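Local coordinates for ribonucleoside-diphosphate reductase (Pseudomonas aeruginosa, PDB 5IM3), which probably catalyses the reduction of ribonucleoside diphosphates to deoxyribonucleotides, the precursors of DNA synthesis, under allosteric control by bound nucleotides, at residues I722-K730 with R865-A873. Residues are numbered along the deposited sequence; the frame is centred on the assembly and turned at random.
Sequences ILPIDSEKK and RRQKWIDQA
Pro-724, Ile-725 and Glu-728, on the first turn and a half of helix 724-735, pack against Lys-868 and Trp-869 of segment 865-873, at the C-terminal end region of helix 856-866, inside the barrel domain of the class I reductase: an example of a buried contact made by packing, in which several polar ends bond to residues outside the two segments. Apolar contacts dominate. Ile-725 is pressed over a face of the Trp-869 indole in a CH-pi contact, its CD1 4.1 Å from the centroid of the six-membered ring. With CG1 anti to the backbone N (chi1 -173°), the CG1 branch reaches over the CZ3-CH2 side of that ring, and CB itself comes to 3.5 Å from CZ3 of Trp-869. The pyrrolidine of Pro-724 rests on peptide oxygens instead, its CG 3.4 Å from Trp-869 O and its CB 3.3 Å from Lys-868 O.

Trp-869 and Lys-868 find their polar partners outside the two segments. Trp-869 NE1 hydrogen-bonds OD1 of Asp-686, which helps to set the rotation of the indole, and Lys-868 NZ forms salt bridges to OD2 of that same Asp-686 and to OD1 of Asp-743. At the start of helix 724-735, by contrast, the O of the N-cap residue Leu-723 accepts from both N and OG of Ser-727. Glu-728 crosses Lys-868 at roughly a right angle, meeting its aliphatic part rather than its ammonium: the buried OE1, without a polar partner, lies 3.4 Å from Lys-868 CG but 6.8 Å from Lys-868 NZ.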
# COMPACT_ATOMS: atom_id res chain seq x y z
N ILE A 722 33.10 40.06 -25.08
CA ILE A 722 31.93 39.49 -24.42
C ILE A 722 32.46 38.56 -23.33
O ILE A 722 32.85 37.42 -23.61
CB ILE A 722 31.01 38.76 -25.40
CG1 ILE A 722 30.54 39.73 -26.49
CG2 ILE A 722 29.81 38.17 -24.66
CD1 ILE A 722 29.74 39.07 -27.59
N LEU A 723 32.48 39.05 -22.10
CA LEU A 723 32.94 38.29 -20.95
C LEU A 723 31.79 37.45 -20.41
O LEU A 723 30.66 37.57 -20.90
CB LEU A 723 33.49 39.23 -19.87
CG LEU A 723 34.47 40.29 -20.37
CD1 LEU A 723 34.98 41.14 -19.23
CD2 LEU A 723 35.62 39.65 -21.11
N PRO A 724 32.02 36.59 -19.41
CA PRO A 724 30.90 35.81 -18.86
C PRO A 724 29.74 36.66 -18.39
O PRO A 724 28.58 36.30 -18.62
CB PRO A 724 31.56 35.04 -17.71
CG PRO A 724 32.96 34.85 -18.16
CD PRO A 724 33.32 36.11 -18.90
N ILE A 725 30.01 37.79 -17.73
CA ILE A 725 28.92 38.65 -17.26
C ILE A 725 28.09 39.13 -18.44
O ILE A 725 26.87 39.30 -18.32
CB ILE A 725 29.48 39.83 -16.44
CG1 ILE A 725 28.34 40.63 -15.80
CG2 ILE A 725 30.36 40.73 -17.31
CD1 ILE A 725 27.52 39.85 -14.78
N ASP A 726 28.72 39.36 -19.59
CA ASP A 726 27.99 39.74 -20.80
C ASP A 726 27.28 38.54 -21.42
O ASP A 726 26.21 38.71 -22.02
CB ASP A 726 28.94 40.38 -21.80
CG ASP A 726 29.58 41.65 -21.27
OD1 ASP A 726 28.85 42.51 -20.74
OD2 ASP A 726 30.82 41.79 -21.37
N SER A 727 27.85 37.34 -21.30
CA SER A 727 27.17 36.14 -21.78
C SER A 727 25.81 35.97 -21.11
O SER A 727 24.84 35.58 -21.76
CB SER A 727 28.04 34.90 -21.52
OG SER A 727 29.29 35.00 -22.16
N GLU A 728 25.73 36.26 -19.81
CA GLU A 728 24.45 36.17 -19.11
C GLU A 728 23.42 37.10 -19.73
O GLU A 728 22.25 36.72 -19.91
CB GLU A 728 24.63 36.51 -17.63
CG GLU A 728 25.23 35.40 -16.79
CD GLU A 728 24.22 34.35 -16.38
OE1 GLU A 728 24.11 34.07 -15.16
OE2 GLU A 728 23.52 33.80 -17.26
N LYS A 729 23.82 38.33 -20.06
CA LYS A 729 22.89 39.30 -20.61
C LYS A 729 22.32 38.82 -21.94
O LYS A 729 21.10 38.85 -22.16
CB LYS A 729 23.57 40.66 -20.78
CG LYS A 729 23.88 41.35 -19.46
CD LYS A 729 24.40 42.76 -19.68
CE LYS A 729 24.46 43.54 -18.37
NZ LYS A 729 24.84 44.96 -18.57
N LYS A 730 23.19 38.36 -22.85
CA LYS A 730 22.72 37.87 -24.14
C LYS A 730 21.85 36.63 -23.97
O LYS A 730 20.89 36.44 -24.73
CB LYS A 730 23.90 37.57 -25.06
CG LYS A 730 24.36 38.78 -25.87
CD LYS A 730 25.49 38.41 -26.83
CE LYS A 730 25.82 39.56 -27.77
NZ LYS A 730 26.22 40.79 -27.03
N ARG A 865 24.59 32.59 -9.21
CA ARG A 865 25.40 33.80 -9.23
C ARG A 865 26.87 33.49 -9.48
O ARG A 865 27.58 34.33 -10.06
CB ARG A 865 25.24 34.57 -7.92
CG ARG A 865 23.97 35.40 -7.88
CD ARG A 865 23.40 35.39 -6.50
NE ARG A 865 22.14 36.11 -6.40
CZ ARG A 865 22.03 37.42 -6.17
NH1 ARG A 865 23.12 38.16 -6.03
NH2 ARG A 865 20.84 37.98 -6.10
N ARG A 866 27.35 32.32 -9.06
CA ARG A 866 28.70 31.92 -9.43
C ARG A 866 28.81 31.71 -10.93
O ARG A 866 29.82 32.07 -11.54
CB ARG A 866 29.10 30.65 -8.67
CG ARG A 866 29.44 30.89 -7.21
CD ARG A 866 29.99 29.63 -6.55
NE ARG A 866 28.97 28.59 -6.48
CZ ARG A 866 28.20 28.36 -5.42
NH1 ARG A 866 28.33 29.08 -4.31
NH2 ARG A 866 27.30 27.39 -5.46
N GLN A 867 27.76 31.16 -11.54
CA GLN A 867 27.77 30.87 -12.97
C GLN A 867 27.82 32.13 -13.83
O GLN A 867 28.12 32.04 -15.02
CB GLN A 867 26.54 30.04 -13.35
CG GLN A 867 26.58 29.45 -14.75
CD GLN A 867 27.83 28.63 -15.01
OE1 GLN A 867 27.96 27.51 -14.52
NE2 GLN A 867 28.76 29.18 -15.78
N LYS A 868 27.53 33.30 -13.25
CA LYS A 868 27.60 34.53 -14.03
C LYS A 868 29.03 34.85 -14.44
O LYS A 868 29.25 35.52 -15.45
CB LYS A 868 27.05 35.70 -13.24
CG LYS A 868 25.75 35.42 -12.53
CD LYS A 868 25.19 36.68 -11.88
CE LYS A 868 26.19 37.35 -10.95
NZ LYS A 868 25.65 38.60 -10.37
N TRP A 869 30.00 34.38 -13.66
CA TRP A 869 31.40 34.72 -13.87
C TRP A 869 32.21 33.57 -14.43
O TRP A 869 33.33 33.79 -14.91
CB TRP A 869 32.01 35.18 -12.54
CG TRP A 869 31.15 36.18 -11.83
CD1 TRP A 869 30.39 35.97 -10.72
CD2 TRP A 869 30.95 37.55 -12.19
NE1 TRP A 869 29.74 37.12 -10.36
CE2 TRP A 869 30.06 38.11 -11.25
CE3 TRP A 869 31.44 38.37 -13.22
CZ2 TRP A 869 29.66 39.44 -11.30
CZ3 TRP A 869 31.04 39.69 -13.27
CH2 TRP A 869 30.15 40.21 -12.32
N ILE A 870 31.68 32.35 -14.40
CA ILE A 870 32.40 31.17 -14.86
C ILE A 870 32.10 30.98 -16.34
O ILE A 870 30.94 31.05 -16.77
CB ILE A 870 31.99 29.94 -14.04
CG1 ILE A 870 32.34 30.16 -12.56
CG2 ILE A 870 32.66 28.68 -14.57
CD1 ILE A 870 31.78 29.12 -11.62
N ASP A 871 33.15 30.75 -17.14
CA ASP A 871 32.95 30.53 -18.57
C ASP A 871 32.51 29.10 -18.88
O ASP A 871 31.81 28.88 -19.87
CB ASP A 871 34.21 30.89 -19.37
CG ASP A 871 35.49 30.42 -18.70
OD1 ASP A 871 35.42 29.66 -17.72
OD2 ASP A 871 36.57 30.82 -19.18
N GLN A 872 32.89 28.13 -18.06
CA GLN A 872 32.41 26.76 -18.19
C GLN A 872 31.24 26.56 -17.23
O GLN A 872 30.32 27.38 -17.26
CB GLN A 872 33.58 25.79 -18.00
CG GLN A 872 34.76 26.04 -18.91
CD GLN A 872 35.63 24.81 -19.08
OE1 GLN A 872 35.15 23.75 -19.50
NE2 GLN A 872 36.91 24.94 -18.76
N ALA A 873 31.22 25.53 -16.39
CA ALA A 873 30.07 25.26 -15.52
C ALA A 873 30.60 24.89 -14.13
O ALA A 873 31.74 25.20 -13.77
CB ALA A 873 29.19 24.17 -16.14